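Local coordinates for protein pleckstrin homology domain-containing family M member 2 (Homo sapiens, PDB 3CXB) that binds the Salmonella effector SifA through its pleckstrin homology domain and probably links it to kinesin, at residues L6-G11 with K21-V26; G30-Y35 with L45-G50; G55-A60 with E91-L96. All blocks are in the same frame, centred on the assembly; numbering follows the deposited sequence.

Interaction 1: residues L6-G11 with K21-V26; sequences LHYKAG and KTCFVV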
loop_
_atom_site.group_PDB
_atom_site.type_symbol
_atom_site.label_atom_id
_atom_site.label_comp_id
_atom_site.label_asym_id
_atom_site.label_seq_id
_atom_site.Cartn_x
_atom_site.Cartn_y
_atom_site.Cartn_z
ATOM N N LEU B 6 -6.152 -5.431 -2.141
ATOM C CA LEU B 6 -5.042 -5.120 -3.037
ATOM C C LEU B 6 -4.033 -6.256 -2.973
ATOM O O LEU B 6 -4.288 -7.289 -2.356
ATOM C CB LEU B 6 -4.357 -3.806 -2.618
ATOM C CG LEU B 6 -4.996 -2.429 -2.899
ATOM C CD1 LEU B 6 -6.352 -2.257 -2.232
ATOM C CD2 LEU B 6 -4.078 -1.370 -2.362
ATOM N N HIS B 7 -2.894 -6.069 -3.626
ATOM C CA HIS B 7 -1.823 -7.062 -3.609
ATOM C C HIS B 7 -0.583 -6.304 -3.142
ATOM O O HIS B 7 -0.584 -5.073 -3.118
ATOM C CB HIS B 7 -1.585 -7.641 -5.010
ATOM C CG HIS B 7 -2.758 -8.386 -5.568
ATOM N ND1 HIS B 7 -2.725 -9.022 -6.791
ATOM C CD2 HIS B 7 -4.007 -8.579 -5.080
ATOM C CE1 HIS B 7 -3.903 -9.571 -7.034
ATOM N NE2 HIS B 7 -4.699 -9.316 -6.012
ATOM N N TYR B 8 0.465 -7.016 -2.756
ATOM C CA TYR B 8 1.667 -6.330 -2.324
ATOM C C TYR B 8 2.882 -7.222 -2.463
ATOM O O TYR B 8 2.859 -8.381 -2.067
ATOM C CB TYR B 8 1.507 -5.832 -0.880
ATOM C CG TYR B 8 1.510 -6.900 0.194
ATOM C CD1 TYR B 8 2.706 -7.362 0.742
ATOM C CD2 TYR B 8 0.318 -7.451 0.668
ATOM C CE1 TYR B 8 2.718 -8.347 1.735
ATOM C CE2 TYR B 8 0.318 -8.442 1.664
ATOM C CZ TYR B 8 1.523 -8.883 2.189
ATOM O OH TYR B 8 1.550 -9.860 3.157
ATOM N N LYS B 9 3.940 -6.682 -3.052
ATOM C CA LYS B 9 5.167 -7.438 -3.240
ATOM C C LYS B 9 5.855 -7.617 -1.902
ATOM O O LYS B 9 6.489 -8.639 -1.653
ATOM C CB LYS B 9 6.097 -6.705 -4.210
ATOM C CG LYS B 9 7.446 -7.374 -4.424
ATOM C CD LYS B 9 8.190 -6.718 -5.586
ATOM C CE LYS B 9 9.599 -7.270 -5.768
ATOM N NZ LYS B 9 10.437 -7.052 -4.557
ATOM N N ALA B 10 5.707 -6.615 -1.039
ATOM C CA ALA B 10 6.316 -6.626 0.285
ATOM C C ALA B 10 6.240 -7.999 0.944
ATOM O O ALA B 10 5.454 -8.860 0.536
ATOM C CB ALA B 10 5.653 -5.570 1.177
ATOM N N GLY B 11 7.072 -8.195 1.963
ATOM C CA GLY B 11 7.101 -9.462 2.667
ATOM C C GLY B 11 7.345 -10.633 1.733
ATOM O O GLY B 11 6.618 -11.627 1.769
ATOM N N LYS B 21 1.414 -11.366 -2.763
ATOM C CA LYS B 21 0.340 -11.893 -1.930
ATOM C C LYS B 21 -0.761 -10.838 -1.831
ATOM O O LYS B 21 -0.487 -9.638 -1.878
ATOM C CB LYS B 21 0.880 -12.229 -0.538
ATOM C CG LYS B 21 -0.104 -12.981 0.352
ATOM C CD LYS B 21 0.590 -13.517 1.606
ATOM C CE LYS B 21 -0.329 -14.398 2.436
ATOM N NZ LYS B 21 0.361 -14.905 3.663
ATOM N N THR B 22 -2.005 -11.280 -1.716
ATOM C CA THR B 22 -3.124 -10.354 -1.607
ATOM C C THR B 22 -3.202 -9.836 -0.172
ATOM O O THR B 22 -2.610 -10.423 0.741
ATOM C CB THR B 22 -4.461 -11.046 -1.956
ATOM O OG1 THR B 22 -4.703 -12.114 -1.031
ATOM C CG2 THR B 22 -4.425 -11.594 -3.384
ATOM N N CYS B 23 -3.932 -8.743 0.019
ATOM C CA CYS B 23 -4.095 -8.152 1.337
ATOM C C CYS B 23 -5.361 -7.298 1.361
ATOM O O CYS B 23 -5.979 -7.047 0.323
ATOM C CB CYS B 23 -2.885 -7.272 1.686
ATOM S SG CYS B 23 -2.826 -5.616 0.862
ATOM N N PHE B 24 -5.741 -6.858 2.556
ATOM C CA PHE B 24 -6.911 -6.013 2.709
ATOM C C PHE B 24 -6.470 -4.680 3.296
ATOM O O PHE B 24 -5.780 -4.633 4.324
ATOM C CB PHE B 24 -7.927 -6.660 3.626
ATOM C CG PHE B 24 -9.115 -5.801 3.886
ATOM C CD1 PHE B 24 -9.422 -5.399 5.170
ATOM C CD2 PHE B 24 -9.912 -5.366 2.842
ATOM C CE1 PHE B 24 -10.512 -4.576 5.414
ATOM C CE2 PHE B 24 -11.002 -4.547 3.078
ATOM C CZ PHE B 24 -11.298 -4.148 4.372
ATOM N N VAL B 25 -6.879 -3.587 2.662
ATOM C CA VAL B 25 -6.440 -2.288 3.129
ATOM C C VAL B 25 -7.529 -1.326 3.552
ATOM O O VAL B 25 -8.576 -1.243 2.934
ATOM C CB VAL B 25 -5.553 -1.627 2.058
ATOM C CG1 VAL B 25 -5.237 -0.199 2.450
ATOM C CG2 VAL B 25 -4.271 -2.432 1.893
ATOM N N VAL B 26 -7.252 -0.590 4.618
ATOM C CA VAL B 26 -8.201 0.376 5.149
ATOM C C VAL B 26 -7.458 1.668 5.477
ATOM O O VAL B 26 -6.415 1.629 6.118
ATOM C CB VAL B 26 -8.855 -0.154 6.466
ATOM C CG1 VAL B 26 -9.793 0.880 7.064
ATOM C CG2 VAL B 26 -9.602 -1.435 6.192
#

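Interaction 2: residues G30-Y35 with L45-G50; sequences GILYQY and LSVNMG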
loop_
_atom_site.group_PDB
_atom_site.type_symbol
_atom_site.label_atom_id
_atom_site.label_comp_id
_atom_site.label_asym_id
_atom_site.label_seq_id
_atom_site.Cartn_x
_atom_site.Cartn_y
_atom_site.Cartn_z
ATOM N N GLY B 30 -6.498 9.323 9.306
ATOM C CA GLY B 30 -5.326 9.615 8.517
ATOM C C GLY B 30 -4.378 8.445 8.620
ATOM O O GLY B 30 -3.212 8.543 8.249
ATOM N N ILE B 31 -4.887 7.328 9.134
ATOM C CA ILE B 31 -4.076 6.135 9.314
ATOM C C ILE B 31 -4.384 5.024 8.304
ATOM O O ILE B 31 -5.523 4.823 7.880
ATOM C CB ILE B 31 -4.217 5.641 10.759
ATOM C CG1 ILE B 31 -3.744 6.767 11.697
ATOM C CG2 ILE B 31 -3.467 4.322 10.944
ATOM C CD1 ILE B 31 -3.759 6.446 13.171
ATOM N N LEU B 32 -3.352 4.320 7.884
ATOM C CA LEU B 32 -3.535 3.261 6.916
ATOM C C LEU B 32 -3.207 1.931 7.548
ATOM O O LEU B 32 -2.105 1.733 8.080
ATOM C CB LEU B 32 -2.610 3.472 5.711
ATOM C CG LEU B 32 -2.603 2.361 4.656
ATOM C CD1 LEU B 32 -3.857 2.456 3.804
ATOM C CD2 LEU B 32 -1.402 2.507 3.769
ATOM N N TYR B 33 -4.156 1.010 7.481
ATOM C CA TYR B 33 -3.932 -0.305 8.048
ATOM C C TYR B 33 -3.904 -1.345 6.951
ATOM O O TYR B 33 -4.633 -1.243 5.969
ATOM C CB TYR B 33 -5.044 -0.649 9.028
ATOM C CG TYR B 33 -5.419 0.467 9.968
ATOM C CD1 TYR B 33 -6.137 1.561 9.522
ATOM C CD2 TYR B 33 -5.091 0.402 11.314
ATOM C CE1 TYR B 33 -6.534 2.566 10.395
ATOM C CE2 TYR B 33 -5.478 1.398 12.194
ATOM C CZ TYR B 33 -6.203 2.475 11.725
ATOM O OH TYR B 33 -6.607 3.478 12.569
ATOM N N GLN B 34 -3.057 -2.343 7.111
ATOM C CA GLN B 34 -2.990 -3.416 6.136
ATOM C C GLN B 34 -3.142 -4.762 6.840
ATOM O O GLN B 34 -2.432 -5.053 7.801
ATOM C CB GLN B 34 -1.659 -3.396 5.406
ATOM C CG GLN B 34 -1.423 -4.687 4.642
ATOM C CD GLN B 34 -0.053 -4.757 4.018
ATOM O OE1 GLN B 34 0.929 -4.371 4.633
ATOM N NE2 GLN B 34 0.022 -5.269 2.802
ATOM N N TYR B 35 -4.061 -5.590 6.367
ATOM C CA TYR B 35 -4.248 -6.906 6.968
ATOM C C TYR B 35 -3.995 -7.917 5.856
ATOM O O TYR B 35 -4.114 -7.579 4.672
ATOM C CB TYR B 35 -5.678 -7.053 7.466
ATOM C CG TYR B 35 -6.134 -5.960 8.382
ATOM C CD1 TYR B 35 -5.814 -5.979 9.739
ATOM C CD2 TYR B 35 -6.855 -4.876 7.892
ATOM C CE1 TYR B 35 -6.198 -4.942 10.586
ATOM C CE2 TYR B 35 -7.246 -3.826 8.734
ATOM C CZ TYR B 35 -6.910 -3.869 10.076
ATOM O OH TYR B 35 -7.254 -2.840 10.911
ATOM N N LEU B 45 0.474 -4.392 8.983
ATOM C CA LEU B 45 1.190 -3.125 8.967
ATOM C C LEU B 45 0.262 -1.954 9.202
ATOM O O LEU B 45 -0.854 -1.914 8.699
ATOM C CB LEU B 45 1.893 -2.908 7.637
ATOM C CG LEU B 45 2.341 -1.460 7.390
ATOM C CD1 LEU B 45 3.418 -1.088 8.373
ATOM C CD2 LEU B 45 2.869 -1.312 5.971
ATOM N N SER B 46 0.745 -0.982 9.952
ATOM C CA SER B 46 -0.034 0.193 10.257
ATOM C C SER B 46 0.859 1.415 10.074
ATOM O O SER B 46 1.919 1.499 10.687
ATOM C CB SER B 46 -0.525 0.097 11.694
ATOM O OG SER B 46 -1.100 1.317 12.122
ATOM N N VAL B 47 0.440 2.356 9.233
ATOM C CA VAL B 47 1.249 3.546 8.988
ATOM C C VAL B 47 0.518 4.841 9.223
ATOM O O VAL B 47 -0.603 5.026 8.771
ATOM C CB VAL B 47 1.773 3.593 7.551
ATOM C CG1 VAL B 47 2.857 2.564 7.352
ATOM C CG2 VAL B 47 0.646 3.334 6.604
ATOM N N ASN B 48 1.168 5.748 9.929
ATOM C CA ASN B 48 0.567 7.032 10.186
ATOM C C ASN B 48 0.877 7.949 9.009
ATOM O O ASN B 48 1.950 8.558 8.935
ATOM C CB ASN B 48 1.116 7.635 11.479
ATOM C CG ASN B 48 0.495 8.982 11.801
ATOM O OD1 ASN B 48 0.940 9.677 12.713
ATOM N ND2 ASN B 48 -0.543 9.356 11.056
ATOM N N MET B 49 -0.057 8.002 8.070
ATOM C CA MET B 49 0.053 8.867 6.903
ATOM C C MET B 49 0.050 10.304 7.446
ATOM O O MET B 49 -0.673 10.630 8.405
ATOM C CB MET B 49 -1.162 8.655 6.012
ATOM C CG MET B 49 -0.892 8.017 4.687
ATOM S SD MET B 49 -0.342 6.326 4.724
ATOM C CE MET B 49 0.417 6.312 3.132
ATOM N N GLY B 50 0.844 11.174 6.845
ATOM C CA GLY B 50 0.885 12.535 7.352
ATOM C C GLY B 50 1.935 12.672 8.437
ATOM O O GLY B 50 2.323 13.782 8.795
#

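Interaction 3: residues G55-A60 with E91-L96; sequences GGCRRA and EWMQHL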
loop_
_atom_site.group_PDB
_atom_site.type_symbol
_atom_site.label_atom_id
_atom_site.label_comp_id
_atom_site.label_asym_id
_atom_site.label_seq_id
_atom_site.Cartn_x
_atom_site.Cartn_y
_atom_site.Cartn_z
ATOM N N GLY B 55 7.047 8.874 3.924
ATOM C CA GLY B 55 7.863 9.742 3.113
ATOM C C GLY B 55 7.165 10.166 1.848
ATOM O O GLY B 55 7.698 10.994 1.119
ATOM N N GLY B 56 5.976 9.617 1.583
ATOM C CA GLY B 56 5.248 9.979 0.376
ATOM C C GLY B 56 4.650 8.781 -0.340
ATOM O O GLY B 56 4.668 7.667 0.190
ATOM N N CYS B 57 4.104 9.011 -1.533
ATOM C CA CYS B 57 3.502 7.955 -2.354
ATOM C C CYS B 57 3.770 8.273 -3.817
ATOM O O CYS B 57 3.750 9.435 -4.211
ATOM C CB CYS B 57 1.972 7.910 -2.197
ATOM S SG CYS B 57 1.286 7.538 -0.580
ATOM N N ARG B 58 3.979 7.254 -4.634
ATOM C CA ARG B 58 4.190 7.498 -6.046
ATOM C C ARG B 58 3.753 6.290 -6.872
ATOM O O ARG B 58 3.619 5.190 -6.357
ATOM C CB ARG B 58 5.666 7.813 -6.309
ATOM C CG ARG B 58 6.615 6.672 -6.001
ATOM C CD ARG B 58 8.066 7.117 -6.114
ATOM N NE ARG B 58 8.866 6.183 -6.904
ATOM C CZ ARG B 58 8.968 6.211 -8.230
ATOM N NH1 ARG B 58 8.322 7.130 -8.945
ATOM N NH2 ARG B 58 9.733 5.319 -8.843
ATOM N N ARG B 59 3.502 6.503 -8.152
ATOM C CA ARG B 59 3.147 5.404 -9.022
ATOM C C ARG B 59 4.487 4.712 -9.258
ATOM O O ARG B 59 5.518 5.379 -9.356
ATOM C CB ARG B 59 2.570 5.933 -10.338
ATOM C CG ARG B 59 1.074 6.247 -10.310
ATOM C CD ARG B 59 0.766 7.271 -11.377
ATOM N NE ARG B 59 -0.359 6.918 -12.236
ATOM C CZ ARG B 59 -1.559 7.471 -12.154
ATOM N NH1 ARG B 59 -2.527 7.093 -12.979
ATOM N NH2 ARG B 59 -1.792 8.402 -11.238
ATOM N N ALA B 60 4.485 3.388 -9.341
ATOM C CA ALA B 60 5.725 2.654 -9.539
ATOM C C ALA B 60 6.000 2.290 -10.987
ATOM O O ALA B 60 5.178 2.520 -11.871
ATOM C CB ALA B 60 5.719 1.398 -8.690
ATOM N N GLU B 91 -7.416 6.092 -7.552
ATOM C CA GLU B 91 -8.278 6.471 -6.443
ATOM C C GLU B 91 -7.504 6.352 -5.141
ATOM O O GLU B 91 -7.585 7.215 -4.267
ATOM C CB GLU B 91 -9.511 5.585 -6.397
ATOM C CG GLU B 91 -10.633 6.223 -5.615
ATOM C CD GLU B 91 -11.899 5.413 -5.649
ATOM O OE1 GLU B 91 -12.911 5.896 -5.096
ATOM O OE2 GLU B 91 -11.876 4.299 -6.223
ATOM N N TRP B 92 -6.738 5.277 -5.028
ATOM C CA TRP B 92 -5.942 5.067 -3.841
ATOM C C TRP B 92 -4.892 6.150 -3.762
ATOM O O TRP B 92 -4.705 6.787 -2.717
ATOM C CB TRP B 92 -5.257 3.702 -3.882
ATOM C CG TRP B 92 -6.081 2.605 -3.273
ATOM C CD1 TRP B 92 -6.605 1.505 -3.907
ATOM C CD2 TRP B 92 -6.436 2.481 -1.898
ATOM N NE1 TRP B 92 -7.255 0.703 -3.005
ATOM C CE2 TRP B 92 -7.168 1.280 -1.763
ATOM C CE3 TRP B 92 -6.204 3.266 -0.765
ATOM C CZ2 TRP B 92 -7.669 0.845 -0.536
ATOM C CZ3 TRP B 92 -6.702 2.837 0.451
ATOM C CH2 TRP B 92 -7.427 1.635 0.557
ATOM N N MET B 93 -4.212 6.354 -4.885
ATOM C CA MET B 93 -3.149 7.335 -4.964
ATOM C C MET B 93 -3.612 8.685 -4.458
ATOM O O MET B 93 -2.959 9.304 -3.620
ATOM C CB MET B 93 -2.656 7.463 -6.404
ATOM C CG MET B 93 -1.255 8.028 -6.533
ATOM S SD MET B 93 0.037 6.824 -6.188
ATOM C CE MET B 93 0.149 6.836 -4.454
ATOM N N GLN B 94 -4.754 9.134 -4.953
ATOM C CA GLN B 94 -5.276 10.436 -4.567
ATOM C C GLN B 94 -5.591 10.530 -3.079
ATOM O O GLN B 94 -5.347 11.560 -2.455
ATOM C CB GLN B 94 -6.519 10.738 -5.392
ATOM C CG GLN B 94 -7.187 12.066 -5.104
ATOM C CD GLN B 94 -8.449 12.232 -5.927
ATOM O OE1 GLN B 94 -8.395 12.275 -7.157
ATOM N NE2 GLN B 94 -9.598 12.314 -5.253
ATOM N N HIS B 95 -6.134 9.456 -2.514
ATOM C CA HIS B 95 -6.465 9.459 -1.094
ATOM C C HIS B 95 -5.197 9.455 -0.250
ATOM O O HIS B 95 -5.027 10.283 0.628
ATOM C CB HIS B 95 -7.344 8.246 -0.722
ATOM C CG HIS B 95 -8.791 8.397 -1.098
ATOM N ND1 HIS B 95 -9.542 9.503 -0.756
ATOM C CD2 HIS B 95 -9.628 7.565 -1.764
ATOM C CE1 HIS B 95 -10.778 9.347 -1.196
ATOM N NE2 HIS B 95 -10.856 8.181 -1.811
ATOM N N LEU B 96 -4.306 8.521 -0.533
ATOM C CA LEU B 96 -3.067 8.410 0.215
ATOM C C LEU B 96 -2.195 9.663 0.181
ATOM O O LEU B 96 -1.633 10.060 1.195
ATOM C CB LEU B 96 -2.270 7.219 -0.308
ATOM C CG LEU B 96 -2.946 5.871 -0.066
ATOM C CD1 LEU B 96 -2.208 4.768 -0.796
ATOM C CD2 LEU B 96 -2.982 5.616 1.433
#

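Interaction 1: residues L6-G11 with K21-V26
Tyr8 lays the edge of its ring against Cys23: CB of Cys23 sits near the ring plane, 3.4 Å from CD2 of Tyr8 and about as close to CE2. The ring reaches this place because CG of Tyr8 stands between its backbone N and carbonyl carbon (chi1 71°), and Cys23 holds SG in the corresponding crowded position. SG then lies obliquely 4.9 Å from the centroid of the Tyr8 ring, a sulfur-aromatic contact. A small, polarisable cysteine suits this buried spot, where it meets both the ring and, through SG, CB of Leu6 at 4.2 Å. On the side of the strands facing away from Leu6, Tyr8 and Cys23, His7 and Thr22 run side by side, with CD2 of His7 3.5 Å from CG2 of Thr22. Both are exposed, as fits a pair that offers polar groups to solvent while sharing a methyl-to-imidazole contact.

The backbone of the first two PH-domain strands, 2-8 and 21-28, sets these partners opposite each other. Leu6 and Cys23 form an antiparallel hydrogen-bonded pair, Leu6 N giving to Cys23 O at 3.0 Å and Cys23 N to Leu6 O at 2.8 Å; each donor rises above the acceptor's carbonyl plane. Tyr8 N reaches Lys21 O at 2.9 Å, nearly along the C=O axis, whereas the return bond from Lys21 N to Tyr8 O is weak. The short strand axes pass 4.4 Å apart at 127°, so the pair is strongly twisted. The extended side chain of Lys21 runs beside Tyr8 and carries its ammonium group beyond the ring.

On its other side strand 2-8 is bordered by strand 79-82, where Leu81 packs on Leu6 and Tyr8, while strand 31-35 borders strand 21-28 and brings Gln34 against Tyr8 and Cys23.

Interaction 2: residues G30-Y35 with L45-G50
Leu32 O is gripped twice: by the amide of Val47, whose N lies 2.9 Å away in the carbonyl plane, and by a CA-H...O contact from Ser46 CA. The hairpin of strands 31-35 and 45-48, the third and fourth strands of the PH-domain sheet, is built on such pairs. Leu32 N returns an almost straight bond to Val47 O (174°), which closes the ring of this antiparallel hydrogen-bonded pair. One pair further along, Gln34 N donates to Leu45 O at 2.7 Å, and Leu45 N comes back onto a lone pair of Gln34 O. The two strand axes run nearly antiparallel, at 170°.

Side chains sort themselves by face. Leu32 and Val47 point the same way and lie side by side, and CG2 of Val47 meets both CB and CD2 of Leu32, 3.6 Å from the latter. The beta-branched valine suits an extended strand, and leucine, with CG anti to its backbone N (chi1 175°), sends its methyls inward toward Leu96 of helix 86-100. Beyond the strand end Met49 folds at chi2 and sets SD 3.8 Å from CB of Leu32; its flexible thioether also lets it touch Leu96 and Ala99 of the helix and Val71 of strand 68-73, so it bridges sheet and helix. Gln34 crosses Leu45 obliquely, with OE1 3.5 Å from CB of Leu45; NE2 is hydrogen-bonded elsewhere, so the N-H end of this buried amide has a partner.

The other face carries Ile31, Tyr33, Ser46 and Asn48, more polar and nearer solvent. There CG2 of Ile31 lies 3.7 Å from O of Val47 and 4.0 Å from OG of Ser46, and it sits 3.4 Å above the plane of the Tyr33 ring, offset toward its rim.

Interaction 3: residues G55-A60 with E91-L96
Met93 lays its thioether along the backbone of strand 54-59, with SD 3.8 Å from C of Arg58 and 4.0 Å from N of Arg59, while its CE methyl turns toward CB of Cys57. CG of Met93 lies anti to its backbone N (chi1 -158°), and bends at chi2 and chi3 then swing the tip off the helix and onto the strand. An unbranched, flexible residue suits a position that must span the gap between a helix and a strand whose short axes lie 8.8 Å apart and run nearly antiparallel.

One turn further along the helix, Leu96 presents its CB to SG of Cys57 at 3.6 Å. Cys57 is small enough to face the helix; its sulfur stands beside its backbone N and also touches Met49 and Cys97. The next two residues are charged: the side chain of Arg58 leaves on the side away from the helix, whereas Arg59 passes CG 4.3 Å from SD of Met93 and carries its guanidinium on to a salt bridge with Glu86.

The contact ties the outermost strand 54-59 to the C-terminal helix that, as in PH domains, caps one end of the sandwich. No hydrogen bond links the segments, so the seam rests on van der Waals contact of sulfur and carbon with side chains and the Arg58-Arg59 peptide, the guanidinium of Arg59 lying at its margin.

In the fold
The three contacts follow one another along the chain. Interactions 1 and 2 are neighbours in the sheet, since strands 21-28 and 31-35 lie side by side, and their centres are about 13 Å apart. Interaction 3, its centre about 15 Å from that of interaction 1 and about 13 Å from that of interaction 2, joins the strand at the far end of the strand order to helix 86-100. Trp92 on that helix packs on Leu6 and Val25 of interaction 1, and Leu96 meets Leu32 and Met49 of interaction 2. The helix therefore draws both halves of the curved sheet onto one core, as in PH domains generally.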